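Local coordinates for thioesterase superfamily (Jannaschia sp., PDB 2OAF), which probably hydrolyses thioesters, such as those of coenzyme A, as a hotdog-fold member of the thioesterase superfamily, at residues 31-36 / 83-88; 49-54 / 143-148; 71-76 / 122-127; 90-95 / 106-111. All blocks are in the same frame, centred on the assembly; numbering follows the deposited sequence.

Contact 1 of 4, residues 31-36 / 83-88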
loop_
_atom_site.group_PDB
_atom_site.type_symbol
_atom_site.label_atom_id
_atom_site.label_comp_id
_atom_site.label_asym_id
_atom_site.label_seq_id
_atom_site.Cartn_x
_atom_site.Cartn_y
_atom_site.Cartn_z
ATOM N N ALA B 31 -2.075 8.434 -14.643
ATOM C CA ALA B 31 -1.140 8.965 -15.646
ATOM C C ALA B 31 -0.358 7.816 -16.295
ATOM O O ALA B 31 0.500 8.042 -17.120
ATOM C CB ALA B 31 -0.169 9.952 -15.013
ATOM N N LYS B 32 -0.614 6.587 -15.866
ATOM C CA LYS B 32 -0.049 5.375 -16.481
ATOM C C LYS B 32 1.418 5.144 -16.146
ATOM O O LYS B 32 2.110 4.431 -16.887
ATOM C CB LYS B 32 -0.264 5.312 -18.008
ATOM C CG LYS B 32 -1.685 5.509 -18.461
ATOM C CD LYS B 32 -1.758 5.607 -19.980
ATOM C CE LYS B 32 -3.201 5.717 -20.525
ATOM N NZ LYS B 32 -3.773 7.090 -20.402
ATOM N N ILE B 33 1.857 5.695 -15.014
ATOM C CA ILE B 33 3.195 5.475 -14.495
ATOM C C ILE B 33 3.063 5.132 -13.011
ATOM O O ILE B 33 2.015 5.369 -12.418
ATOM C CB ILE B 33 4.074 6.731 -14.731
ATOM C CG1 ILE B 33 3.498 7.929 -13.994
ATOM C CG2 ILE B 33 4.128 7.071 -16.256
ATOM C CD1 ILE B 33 4.430 9.123 -13.975
ATOM N N ALA B 34 4.122 4.611 -12.412
ATOM C CA ALA B 34 4.112 4.212 -11.006
ATOM C C ALA B 34 3.805 5.449 -10.173
ATOM O O ALA B 34 4.421 6.504 -10.387
ATOM C CB ALA B 34 5.508 3.578 -10.586
ATOM N N TYR B 35 2.850 5.341 -9.246
ATOM C CA TYR B 35 2.577 6.442 -8.335
ATOM C C TYR B 35 3.802 6.723 -7.450
ATOM O O TYR B 35 4.425 5.823 -6.875
ATOM C CB TYR B 35 1.394 6.129 -7.446
ATOM C CG TYR B 35 1.028 7.185 -6.415
ATOM C CD1 TYR B 35 0.787 8.492 -6.791
ATOM C CD2 TYR B 35 0.844 6.835 -5.066
ATOM C CE1 TYR B 35 0.407 9.426 -5.875
ATOM C CE2 TYR B 35 0.463 7.766 -4.147
ATOM C CZ TYR B 35 0.253 9.071 -4.553
ATOM O OH TYR B 35 -0.168 10.015 -3.649
ATOM N N THR B 36 4.106 8.010 -7.311
ATOM C CA THR B 36 5.223 8.471 -6.511
ATOM C C THR B 36 5.185 7.873 -5.126
ATOM O O THR B 36 6.218 7.484 -4.635
ATOM C CB THR B 36 5.245 10.010 -6.446
ATOM O OG1 THR B 36 5.325 10.541 -7.772
ATOM C CG2 THR B 36 6.429 10.473 -5.651
ATOM N N PRO B 83 9.904 8.504 -15.395
ATOM C CA PRO B 83 8.836 7.656 -14.889
ATOM C C PRO B 83 9.164 6.175 -14.833
ATOM O O PRO B 83 9.878 5.645 -15.690
ATOM C CB PRO B 83 7.732 7.825 -15.926
ATOM C CG PRO B 83 8.058 8.999 -16.651
ATOM C CD PRO B 83 9.524 9.139 -16.656
ATOM N N VAL B 84 8.600 5.508 -13.844
ATOM C CA VAL B 84 8.746 4.078 -13.684
ATOM C C VAL B 84 7.466 3.413 -14.245
ATOM O O VAL B 84 6.351 3.848 -13.957
ATOM C CB VAL B 84 8.938 3.731 -12.224
ATOM C CG1 VAL B 84 8.835 2.243 -12.034
ATOM C CG2 VAL B 84 10.349 4.269 -11.693
ATOM N N THR B 85 7.624 2.404 -15.093
ATOM C CA THR B 85 6.447 1.702 -15.672
ATOM C C THR B 85 6.596 0.193 -15.610
ATOM O O THR B 85 7.670 -0.338 -15.350
ATOM C CB THR B 85 6.203 2.060 -17.129
ATOM O OG1 THR B 85 7.151 1.349 -17.947
ATOM C CG2 THR B 85 6.287 3.573 -17.366
ATOM N N PRO B 86 5.513 -0.534 -15.857
ATOM C CA PRO B 86 5.634 -1.982 -15.985
ATOM C C PRO B 86 6.308 -2.523 -17.241
ATOM O O PRO B 86 6.374 -3.744 -17.380
ATOM C CB PRO B 86 4.168 -2.461 -15.993
ATOM C CG PRO B 86 3.387 -1.358 -15.413
ATOM C CD PRO B 86 4.102 -0.127 -15.936
ATOM N N ARG B 87 6.800 -1.657 -18.134
ATOM C CA ARG B 87 7.422 -2.128 -19.372
ATOM C C ARG B 87 8.750 -2.828 -19.129
ATOM O O ARG B 87 9.196 -3.564 -19.979
ATOM C CB ARG B 87 7.678 -0.987 -20.351
ATOM C CG ARG B 87 6.486 -0.091 -20.678
ATOM C CD ARG B 87 5.617 -0.761 -21.667
ATOM N NE ARG B 87 4.562 0.110 -22.178
ATOM C CZ ARG B 87 3.547 -0.339 -22.901
ATOM N NH1 ARG B 87 3.457 -1.641 -23.180
ATOM N NH2 ARG B 87 2.616 0.500 -23.329
ATOM N N HIS B 88 9.408 -2.578 -17.993
ATOM C CA HIS B 88 10.698 -3.228 -17.684
ATOM C C HIS B 88 10.797 -3.516 -16.212
ATOM O O HIS B 88 10.093 -2.923 -15.428
ATOM C CB HIS B 88 11.861 -2.331 -18.085
ATOM C CG HIS B 88 11.757 -1.818 -19.481
ATOM N ND1 HIS B 88 11.938 -2.634 -20.585
ATOM C CD2 HIS B 88 11.422 -0.598 -19.957
ATOM C CE1 HIS B 88 11.751 -1.920 -21.682
ATOM N NE2 HIS B 88 11.431 -0.685 -21.330
HETATM O O HOH W 1 7.001 6.855 -11.896
#
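The backbone N of Ala34 donates to the carbonyl O of Val84 over 2.8 Å, the one direct hydrogen bond between loops 31-36 and 83-88. It is nearly straight, with 166° at the hydrogen, and the donor arrives nearly along the C=O axis. A water provides a second link: it donates to Ala34 O at 3.0 Å and accepts from Val84 N at 2.9 Å. Both backbone polar atoms of Ala34 and both of Val84 are thereby engaged, one pair directly and the other through the water, which bridges where the two loops stand too far apart for a direct bond.

Two apolar contacts flank this link. The methyl of Ala34 points at the other loop, its CB 3.8 Å from Val84 CB; a side chain this small lets the two backbones come close. Leu39 of helix 39-54 touches both residues. Ile33 and Pro83 cross obliquely. In Ile33, chi1 of 62° puts CG1 between the backbone N and the carbonyl carbon and leaves CG2 anti to that carbon, where it meets Pro83 CB at 3.7 Å. Phe132 of the third subunit packs on both Ile33 and Pro83, which suits two apolar residues at a subunit boundary.

The guanidinium of Arg87 pairs with Asp66 of the second subunit, and the hydroxyl of Tyr61 of that subunit is hydrogen-bonded to Lys32 O. Arg87 N donates to Thr85 OG1 at 3.0 Å. The short hydroxyl side chain of Thr85 thus makes an ST turn, inside a type I beta turn from Thr85 to His88.

Contact 2 of 4, residues 49-54 / 143-148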
loop_
_atom_site.group_PDB
_atom_site.type_symbol
_atom_site.label_atom_id
_atom_site.label_comp_id
_atom_site.label_asym_id
_atom_site.label_seq_id
_atom_site.Cartn_x
_atom_site.Cartn_y
_atom_site.Cartn_z
ATOM N N ALA B 49 16.520 -6.287 0.759
ATOM C CA ALA B 49 17.205 -7.329 -0.018
ATOM C C ALA B 49 18.732 -7.273 0.148
ATOM O O ALA B 49 19.415 -8.292 0.060
ATOM C CB ALA B 49 16.805 -7.269 -1.545
ATOM N N TRP B 50 19.262 -6.073 0.357
ATOM C CA TRP B 50 20.710 -5.908 0.609
ATOM C C TRP B 50 21.061 -6.630 1.904
ATOM O O TRP B 50 22.000 -7.388 1.973
ATOM C CB TRP B 50 21.111 -4.424 0.666
ATOM C CG TRP B 50 22.573 -4.181 0.763
ATOM C CD1 TRP B 50 23.433 -3.880 -0.270
ATOM C CD2 TRP B 50 23.376 -4.204 1.961
ATOM N NE1 TRP B 50 24.726 -3.722 0.226
ATOM C CE2 TRP B 50 24.714 -3.931 1.581
ATOM C CE3 TRP B 50 23.099 -4.428 3.303
ATOM C CZ2 TRP B 50 25.733 -3.895 2.484
ATOM C CZ3 TRP B 50 24.152 -4.377 4.231
ATOM C CH2 TRP B 50 25.427 -4.122 3.818
ATOM N N TRP B 51 20.266 -6.403 2.934
ATOM C CA TRP B 51 20.479 -7.095 4.202
ATOM C C TRP B 51 20.381 -8.601 4.053
ATOM O O TRP B 51 21.145 -9.321 4.652
ATOM C CB TRP B 51 19.483 -6.604 5.264
ATOM C CG TRP B 51 19.780 -5.261 5.765
ATOM C CD1 TRP B 51 19.113 -4.127 5.481
ATOM C CD2 TRP B 51 20.829 -4.901 6.661
ATOM N NE1 TRP B 51 19.657 -3.070 6.147
ATOM C CE2 TRP B 51 20.728 -3.511 6.875
ATOM C CE3 TRP B 51 21.844 -5.615 7.296
ATOM C CZ2 TRP B 51 21.601 -2.807 7.711
ATOM C CZ3 TRP B 51 22.731 -4.906 8.137
ATOM C CH2 TRP B 51 22.592 -3.511 8.328
ATOM N N SER B 52 19.413 -9.084 3.290
ATOM C CA SER B 52 19.316 -10.526 3.041
ATOM C C SER B 52 20.582 -11.064 2.387
ATOM O O SER B 52 21.051 -12.119 2.728
ATOM C CB SER B 52 18.128 -10.848 2.141
ATOM O OG SER B 52 16.938 -10.692 2.862
ATOM N N GLU B 53 21.113 -10.319 1.431
ATOM C CA GLU B 53 22.265 -10.757 0.683
ATOM C C GLU B 53 23.526 -10.818 1.555
ATOM O O GLU B 53 24.290 -11.775 1.474
ATOM C CB GLU B 53 22.486 -9.794 -0.498
ATOM C CG GLU B 53 23.645 -10.140 -1.397
ATOM C CD GLU B 53 23.460 -11.447 -2.144
ATOM O OE1 GLU B 53 22.293 -11.878 -2.345
ATOM O OE2 GLU B 53 24.506 -12.029 -2.529
ATOM N N TYR B 54 23.758 -9.787 2.362
ATOM C CA TYR B 54 25.035 -9.659 3.091
ATOM C C TYR B 54 24.983 -10.004 4.568
ATOM O O TYR B 54 26.018 -10.304 5.151
ATOM C CB TYR B 54 25.628 -8.264 2.859
ATOM C CG TYR B 54 25.925 -8.051 1.377
ATOM C CD1 TYR B 54 26.922 -8.777 0.758
ATOM C CD2 TYR B 54 25.162 -7.191 0.592
ATOM C CE1 TYR B 54 27.200 -8.617 -0.574
ATOM C CE2 TYR B 54 25.421 -7.032 -0.766
ATOM C CZ TYR B 54 26.448 -7.749 -1.342
ATOM O OH TYR B 54 26.759 -7.623 -2.684
ATOM N N ALA B 143 31.480 -4.908 10.361
ATOM C CA ALA B 143 32.396 -5.780 9.618
ATOM C C ALA B 143 31.783 -6.261 8.305
ATOM O O ALA B 143 32.489 -6.394 7.306
ATOM C CB ALA B 143 32.822 -6.965 10.476
ATOM N N LEU B 144 30.465 -6.481 8.294
ATOM C CA LEU B 144 29.748 -6.870 7.075
ATOM C C LEU B 144 29.534 -5.712 6.117
ATOM O O LEU B 144 29.500 -5.923 4.895
ATOM C CB LEU B 144 28.335 -7.395 7.392
ATOM C CG LEU B 144 28.225 -8.657 8.228
ATOM C CD1 LEU B 144 26.733 -8.969 8.395
ATOM C CD2 LEU B 144 29.012 -9.834 7.607
ATOM N N ILE B 145 29.321 -4.512 6.667
ATOM C CA ILE B 145 28.915 -3.345 5.877
ATOM C C ILE B 145 30.110 -2.660 5.177
ATOM O O ILE B 145 30.091 -2.403 3.975
ATOM C CB ILE B 145 28.224 -2.300 6.775
ATOM C CG1 ILE B 145 26.921 -2.877 7.362
ATOM C CG2 ILE B 145 27.977 -1.019 5.962
ATOM C CD1 ILE B 145 26.441 -2.204 8.639
ATOM N N GLU B 146 31.160 -2.382 5.948
ATOM C CA GLU B 146 32.314 -1.585 5.469
ATOM C C GLU B 146 32.960 -1.997 4.146
ATOM O O GLU B 146 33.323 -1.117 3.343
ATOM C CB GLU B 146 33.385 -1.472 6.572
ATOM C CG GLU B 146 32.923 -0.512 7.650
ATOM C CD GLU B 146 33.929 -0.235 8.745
ATOM O OE1 GLU B 146 34.784 -1.104 9.054
ATOM O OE2 GLU B 146 33.820 0.871 9.316
ATOM N N PRO B 147 33.112 -3.311 3.898
ATOM C CA PRO B 147 33.677 -3.716 2.596
ATOM C C PRO B 147 32.866 -3.270 1.374
ATOM O O PRO B 147 33.384 -3.316 0.242
ATOM C CB PRO B 147 33.686 -5.256 2.669
ATOM C CG PRO B 147 33.650 -5.565 4.126
ATOM C CD PRO B 147 32.801 -4.482 4.734
ATOM N N HIS B 148 31.620 -2.856 1.587
ATOM C CA HIS B 148 30.761 -2.465 0.475
ATOM C C HIS B 148 30.614 -0.955 0.306
ATOM O O HIS B 148 29.927 -0.507 -0.616
ATOM C CB HIS B 148 29.408 -3.146 0.606
ATOM C CG HIS B 148 29.513 -4.630 0.709
ATOM N ND1 HIS B 148 29.734 -5.434 -0.388
ATOM C CD2 HIS B 148 29.471 -5.455 1.783
ATOM C CE1 HIS B 148 29.825 -6.693 0.009
ATOM N NE2 HIS B 148 29.660 -6.733 1.320
#
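Tyr54 and His148 make the closest approach between the last turns of helix 39-54 and segment 143-148. From CB, which points toward the other segment, the Tyr54 side chain runs out with CG beside the backbone N (chi1 -62°). CG lies 4.0 Å from His148 NE2, and CD1 3.5 Å from the same nitrogen. CE1 meets His148 CE1 at 3.3 Å, while OH only skirts that carbon at 4.2 Å. On the other edge CD2 lies over a face of the Trp50 ring. The imidazole covers one phenol face obliquely, planes at 43°, and Glu53 CG lies over the centre of the other.

Trp50 turns an edge toward the face of His148 in an offset edge-to-face pair, planes at 88°. Its CH2 touches Ile145 CG1 at 4.0 Å, and CH2 of Trp51 meets Ile145 CD1. Broad aromatic rings suit this place because they reach across and pack by van der Waals contact; no hydrogen bond joins the two segments. Leu144 meets backbone instead, its CD1 3.6 Å from Tyr54 O.

The aromatic cluster joins helix 39-54 to helix 139-145 and the 3-10 segment after it, with Pro96 of strand 90-99 against Trp50, Ile145 and His148.

Contact 3 of 4, residues 71-76 / 122-127. With PO4 (phosphate ion), chain D.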
loop_
_atom_site.group_PDB
_atom_site.type_symbol
_atom_site.label_atom_id
_atom_site.label_comp_id
_atom_site.label_asym_id
_atom_site.label_seq_id
_atom_site.Cartn_x
_atom_site.Cartn_y
_atom_site.Cartn_z
ATOM N N THR B 71 16.772 -1.197 12.637
ATOM C CA THR B 71 17.400 -0.109 11.884
ATOM C C THR B 71 16.309 0.861 11.428
ATOM O O THR B 71 16.079 1.030 10.255
ATOM C CB THR B 71 18.289 -0.591 10.700
ATOM O OG1 THR B 71 17.495 -1.130 9.635
ATOM C CG2 THR B 71 19.300 -1.611 11.141
ATOM N N PRO B 72 15.655 1.526 12.385
ATOM C CA PRO B 72 14.603 2.483 12.015
ATOM C C PRO B 72 15.133 3.659 11.171
ATOM O O PRO B 72 16.263 4.090 11.350
ATOM C CB PRO B 72 14.056 2.953 13.377
ATOM C CG PRO B 72 15.153 2.674 14.349
ATOM C CD PRO B 72 15.860 1.457 13.848
ATOM N N PHE B 73 14.300 4.169 10.272
ATOM C CA PHE B 73 14.691 5.298 9.431
ATOM C C PHE B 73 14.585 6.623 10.135
ATOM O O PHE B 73 13.650 6.875 10.899
ATOM C CB PHE B 73 13.854 5.339 8.157
ATOM C CG PHE B 73 14.209 4.252 7.212
ATOM C CD1 PHE B 73 13.666 2.987 7.360
ATOM C CD2 PHE B 73 15.141 4.470 6.210
ATOM C CE1 PHE B 73 14.017 1.954 6.518
ATOM C CE2 PHE B 73 15.491 3.433 5.353
ATOM C CZ PHE B 73 14.914 2.169 5.513
ATOM N N VAL B 74 15.558 7.484 9.873
ATOM C CA VAL B 74 15.532 8.853 10.404
ATOM C C VAL B 74 15.494 9.901 9.282
ATOM O O VAL B 74 15.114 11.038 9.523
ATOM C CB VAL B 74 16.683 9.126 11.390
ATOM C CG1 VAL B 74 16.490 8.310 12.675
ATOM C CG2 VAL B 74 18.035 8.847 10.760
ATOM N N ARG B 75 15.858 9.510 8.065
ATOM C CA ARG B 75 15.753 10.395 6.911
ATOM C C ARG B 75 15.670 9.624 5.607
ATOM O O ARG B 75 16.243 8.532 5.456
ATOM C CB ARG B 75 16.943 11.353 6.857
ATOM C CG ARG B 75 16.950 12.308 5.636
ATOM C CD ARG B 75 18.048 13.376 5.788
ATOM N NE ARG B 75 18.251 14.101 4.527
ATOM C CZ ARG B 75 17.511 15.131 4.118
ATOM N NH1 ARG B 75 16.533 15.602 4.874
ATOM N NH2 ARG B 75 17.764 15.708 2.940
ATOM N N LEU B 76 14.924 10.188 4.668
ATOM C CA LEU B 76 14.988 9.721 3.277
ATOM C C LEU B 76 14.870 10.905 2.300
ATOM O O LEU B 76 14.203 11.920 2.586
ATOM C CB LEU B 76 13.940 8.670 3.021
ATOM C CG LEU B 76 12.455 8.969 2.932
ATOM C CD1 LEU B 76 12.101 9.538 1.617
ATOM C CD2 LEU B 76 11.688 7.647 3.108
ATOM N N PHE B 122 18.927 7.025 2.020
ATOM C CA PHE B 122 18.070 6.568 3.110
ATOM C C PHE B 122 18.923 6.282 4.331
ATOM O O PHE B 122 19.825 5.457 4.266
ATOM C CB PHE B 122 17.379 5.277 2.673
ATOM C CG PHE B 122 16.604 5.416 1.384
ATOM C CD1 PHE B 122 17.230 5.250 0.151
ATOM C CD2 PHE B 122 15.257 5.701 1.409
ATOM C CE1 PHE B 122 16.509 5.366 -1.032
ATOM C CE2 PHE B 122 14.534 5.823 0.235
ATOM C CZ PHE B 122 15.179 5.667 -0.994
ATOM N N THR B 123 18.642 6.969 5.430
ATOM C CA THR B 123 19.481 6.938 6.616
ATOM C C THR B 123 18.710 6.312 7.770
ATOM O O THR B 123 17.558 6.687 8.047
ATOM C CB THR B 123 19.906 8.358 7.013
ATOM O OG1 THR B 123 20.529 8.985 5.887
ATOM C CG2 THR B 123 20.902 8.315 8.189
ATOM N N CYS B 124 19.340 5.322 8.391
ATOM C CA CYS B 124 18.818 4.552 9.511
ATOM C C CYS B 124 19.739 4.700 10.719
ATOM O O CYS B 124 20.931 4.859 10.549
ATOM C CB CYS B 124 18.832 3.082 9.124
ATOM S SG CYS B 124 17.774 2.744 7.697
ATOM N N VAL B 125 19.178 4.619 11.924
ATOM C CA VAL B 125 19.962 4.441 13.145
ATOM C C VAL B 125 19.804 2.973 13.562
ATOM O O VAL B 125 19.103 2.216 12.894
ATOM C CB VAL B 125 19.526 5.411 14.265
ATOM C CG1 VAL B 125 19.890 6.857 13.892
ATOM C CG2 VAL B 125 18.031 5.253 14.598
ATOM N N PHE B 126 20.472 2.569 14.634
ATOM C CA PHE B 126 20.449 1.183 15.110
ATOM C C PHE B 126 19.803 1.149 16.471
ATOM O O PHE B 126 20.039 2.051 17.291
ATOM C CB PHE B 126 21.868 0.613 15.207
ATOM C CG PHE B 126 22.519 0.384 13.878
ATOM C CD1 PHE B 126 23.208 1.405 13.240
ATOM C CD2 PHE B 126 22.431 -0.863 13.235
ATOM C CE1 PHE B 126 23.816 1.194 11.984
ATOM C CE2 PHE B 126 23.035 -1.069 11.980
ATOM C CZ PHE B 126 23.721 -0.036 11.359
ATOM N N THR B 127 18.983 0.126 16.701
ATOM C CA THR B 127 18.401 -0.113 18.015
ATOM C C THR B 127 18.699 -1.536 18.503
ATOM O O THR B 127 19.058 -2.431 17.712
ATOM C CB THR B 127 16.867 0.068 18.002
ATOM O OG1 THR B 127 16.307 -0.835 17.051
ATOM C CG2 THR B 127 16.450 1.514 17.646
HETATM P P PO4 D . 10.138 2.151 10.641
HETATM O O1 PO4 D . 9.048 3.117 11.012
HETATM O O2 PO4 D . 9.918 1.730 9.198
HETATM O O3 PO4 D . 11.471 2.882 10.783
HETATM O O4 PO4 D . 10.126 0.929 11.558
#
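Thr123 O accepts two backbone hydrogen bonds from strand 73-76, from Val74 N at 2.8 Å and Arg75 N at 3.3 Å. Two residues facing one make a classic beta bulge, which shifts the antiparallel register by one. Thr123 N returns a nearly straight bond to Arg75 O, and Val125 N donates to Pro72 O at 3.0 Å. Proline has no N-H to give, but its carbonyl still serves.

Among side chains, Cys124 SG, anti to the carbonyl carbon (chi1 -62°), sits over one face of the Phe73 ring, 3.5 Å from its centroid. The polarisable sulfur suits a ring face. It leans toward the rim, nearest CE2, which also meets Phe122 CB at 3.8 Å. Val74 CG1 touches Val125 CG1, and Pro72 CG reaches Thr127 CG2 tip to tip at 3.7 Å.

Phosphate, probably from the crystallisation liquor, takes a hydrogen bond from Phe73 N to O3 at 3.1 Å and is also hydrogen-bonded to Thr36 OG1 of the third subunit. Arg75 pairs with Asp79 and Glu77 of that subunit.

Strand 115-128 also bonds to strand 103-112, Phe73 and Phe122 pack on helix 39-54, and Arg75 and Leu76 carry the sheet into an antiparallel strand of the third subunit.

Contact 4 of 4, residues 90-95 / 106-111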
loop_
_atom_site.group_PDB
_atom_site.type_symbol
_atom_site.label_atom_id
_atom_site.label_comp_id
_atom_site.label_asym_id
_atom_site.label_seq_id
_atom_site.Cartn_x
_atom_site.Cartn_y
_atom_site.Cartn_z
ATOM N N LEU B 90 12.367 -2.991 -12.721
ATOM C CA LEU B 90 13.049 -1.878 -12.026
ATOM C C LEU B 90 14.265 -2.469 -11.335
ATOM O O LEU B 90 14.124 -3.223 -10.375
ATOM C CB LEU B 90 12.133 -1.224 -10.982
ATOM C CG LEU B 90 12.659 -0.008 -10.209
ATOM C CD1 LEU B 90 12.971 1.209 -11.140
ATOM C CD2 LEU B 90 11.669 0.387 -9.106
ATOM N N LYS B 91 15.446 -2.127 -11.817
ATOM C CA LYS B 91 16.680 -2.597 -11.214
ATOM C C LYS B 91 17.146 -1.590 -10.183
ATOM O O LYS B 91 17.537 -0.445 -10.517
ATOM C CB LYS B 91 17.760 -2.778 -12.276
ATOM C CG LYS B 91 17.382 -3.714 -13.403
ATOM C CD LYS B 91 17.775 -5.131 -13.087
ATOM C CE LYS B 91 17.488 -6.102 -14.236
ATOM N NZ LYS B 91 17.908 -7.497 -13.910
ATOM N N CYS B 92 17.107 -1.999 -8.923
ATOM C CA CYS B 92 17.469 -1.120 -7.832
ATOM C C CYS B 92 18.892 -1.396 -7.419
ATOM O O CYS B 92 19.175 -2.346 -6.721
ATOM C CB CYS B 92 16.512 -1.290 -6.675
ATOM S SG CYS B 92 14.812 -0.806 -7.076
ATOM N N HIS B 93 19.790 -0.524 -7.860
ATOM C CA HIS B 93 21.219 -0.610 -7.529
ATOM C C HIS B 93 21.393 -0.015 -6.137
ATOM O O HIS B 93 21.102 1.170 -5.918
ATOM C CB HIS B 93 22.075 0.186 -8.524
ATOM C CG HIS B 93 21.970 -0.281 -9.941
ATOM N ND1 HIS B 93 23.042 -0.815 -10.628
ATOM C CD2 HIS B 93 20.924 -0.297 -10.802
ATOM C CE1 HIS B 93 22.663 -1.122 -11.855
ATOM N NE2 HIS B 93 21.380 -0.828 -11.986
ATOM N N THR B 94 21.879 -0.820 -5.201
ATOM C CA THR B 94 21.769 -0.499 -3.782
ATOM C C THR B 94 23.109 -0.686 -3.099
ATOM O O THR B 94 23.774 -1.721 -3.271
ATOM C CB THR B 94 20.733 -1.431 -3.122
ATOM O OG1 THR B 94 19.531 -1.337 -3.874
ATOM C CG2 THR B 94 20.453 -1.041 -1.661
ATOM N N TRP B 95 23.512 0.302 -2.314
ATOM C CA TRP B 95 24.752 0.171 -1.572
ATOM C C TRP B 95 24.811 1.135 -0.400
ATOM O O TRP B 95 24.155 2.164 -0.426
ATOM C CB TRP B 95 25.959 0.419 -2.501
ATOM C CG TRP B 95 26.119 1.834 -2.929
ATOM C CD1 TRP B 95 26.991 2.734 -2.417
ATOM C CD2 TRP B 95 25.373 2.529 -3.952
ATOM N NE1 TRP B 95 26.857 3.940 -3.063
ATOM C CE2 TRP B 95 25.867 3.850 -4.000
ATOM C CE3 TRP B 95 24.329 2.170 -4.810
ATOM C CZ2 TRP B 95 25.375 4.813 -4.885
ATOM C CZ3 TRP B 95 23.840 3.129 -5.709
ATOM C CH2 TRP B 95 24.360 4.441 -5.721
ATOM N N PHE B 106 22.110 4.359 3.038
ATOM C CA PHE B 106 22.037 3.571 1.829
ATOM C C PHE B 106 21.627 4.469 0.699
ATOM O O PHE B 106 20.689 5.269 0.855
ATOM C CB PHE B 106 20.982 2.473 1.963
ATOM C CG PHE B 106 21.413 1.327 2.837
ATOM C CD1 PHE B 106 22.129 0.276 2.314
ATOM C CD2 PHE B 106 21.099 1.304 4.176
ATOM C CE1 PHE B 106 22.521 -0.786 3.113
ATOM C CE2 PHE B 106 21.480 0.237 4.966
ATOM C CZ PHE B 106 22.192 -0.808 4.421
ATOM N N ARG B 107 22.296 4.279 -0.439
ATOM C CA ARG B 107 21.861 4.790 -1.722
ATOM C C ARG B 107 21.120 3.709 -2.486
ATOM O O ARG B 107 21.492 2.530 -2.422
ATOM C CB ARG B 107 23.076 5.211 -2.530
ATOM C CG ARG B 107 23.671 6.504 -2.101
ATOM C CD ARG B 107 22.915 7.734 -2.651
ATOM N NE ARG B 107 23.251 7.956 -4.045
ATOM C CZ ARG B 107 22.539 7.537 -5.090
ATOM N NH1 ARG B 107 21.390 6.915 -4.918
ATOM N NH2 ARG B 107 22.988 7.760 -6.315
ATOM N N VAL B 108 20.067 4.112 -3.188
ATOM C CA VAL B 108 19.382 3.256 -4.146
ATOM C C VAL B 108 19.122 4.073 -5.418
ATOM O O VAL B 108 18.548 5.170 -5.338
ATOM C CB VAL B 108 18.029 2.736 -3.626
ATOM C CG1 VAL B 108 17.332 1.893 -4.706
ATOM C CG2 VAL B 108 18.191 1.954 -2.304
ATOM N N ASP B 109 19.557 3.550 -6.572
ATOM C CA ASP B 109 19.216 4.119 -7.871
ATOM C C ASP B 109 18.253 3.111 -8.483
ATOM O O ASP B 109 18.569 1.900 -8.617
ATOM C CB ASP B 109 20.399 4.263 -8.837
ATOM C CG ASP B 109 21.369 5.383 -8.468
ATOM O OD1 ASP B 109 21.091 6.164 -7.532
ATOM O OD2 ASP B 109 22.429 5.472 -9.145
ATOM N N GLY B 110 17.102 3.610 -8.895
ATOM C CA GLY B 110 16.097 2.776 -9.568
ATOM C C GLY B 110 16.263 3.014 -11.051
ATOM O O GLY B 110 16.122 4.154 -11.503
ATOM N N VAL B 111 16.604 1.948 -11.788
ATOM C CA VAL B 111 16.999 2.036 -13.199
ATOM C C VAL B 111 16.158 1.109 -14.040
ATOM O O VAL B 111 15.963 -0.050 -13.662
ATOM C CB VAL B 111 18.491 1.641 -13.351
ATOM C CG1 VAL B 111 18.918 1.802 -14.800
ATOM C CG2 VAL B 111 19.355 2.510 -12.400
#
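Lys91, His93 and Trp95 pair with Val111, Asp109 and Arg107 through six backbone hydrogen bonds, two to each antiparallel pair. The shortest join Lys91 N to Val111 O, His93 N to Asp109 O and Arg107 N to Trp95 O, all at 2.8 Å. Backbone groups that point away from the partner strand bond to the neighbours: those of Cys92 and Thr94 to strand 17-21, those of Phe106 and Val108 to strand 115-128. Thr94 OG1 donates to Cys92 O at 3.0 Å from above the carbonyl plane.

The two strands form a hairpin at the centre of the curved antiparallel sheet that wraps the long helix of a hotdog fold. Small or apolar residues suit the helix side: Cys92 and Thr94 lie against Ala46, and glycine fits where Leu90 CD1 lies 3.8 Å from Gly110 C.

On the other side Trp95, its CG between the backbone N and the carbonyl carbon (chi1 71°), lies side by side with Arg107, ring and guanidinium planes 56° apart. Arg107 CB makes a CH-pi contact 3.4 Å from the centroid of the six-membered ring. In a salt bridge within its own strand the guanidinium grips Asp109 OD1 end-on, with NH1 at 2.7 Å and NH2 at 2.8 Å. NH1 also donates to Gly120 O and NH2 to Gln10 O. Asp109 OD2 pairs with Arg12, Trp95 NE1 with Gln10 OE1, and Lys91 NZ with Asp20.

Overall arrangement
Contacts 3 and 4 share one antiparallel sheet: strands 103-112 and 115-128 are neighbours, and Phe122 N probably bonds to Phe106 O, although the contact centres lie about 17 Å apart. Along the chain contact 4 is nested inside the loop closed by contact 3, itself inside that closed by contact 2, while contact 1 alternates with contacts 2 and 3 and precedes contact 4. Contact 2, centred about 14 Å from contact 4, packs Trp50 and Trp51 on Phe106. Contact 1 touches contact 4 through Val84 and Leu90 and lies about 29 Å between centres from contact 2, across the chain's centre. Contacts 1 and 3 both reach the third subunit, so both sheet and loops take part in subunit contacts of the four-chain assembly.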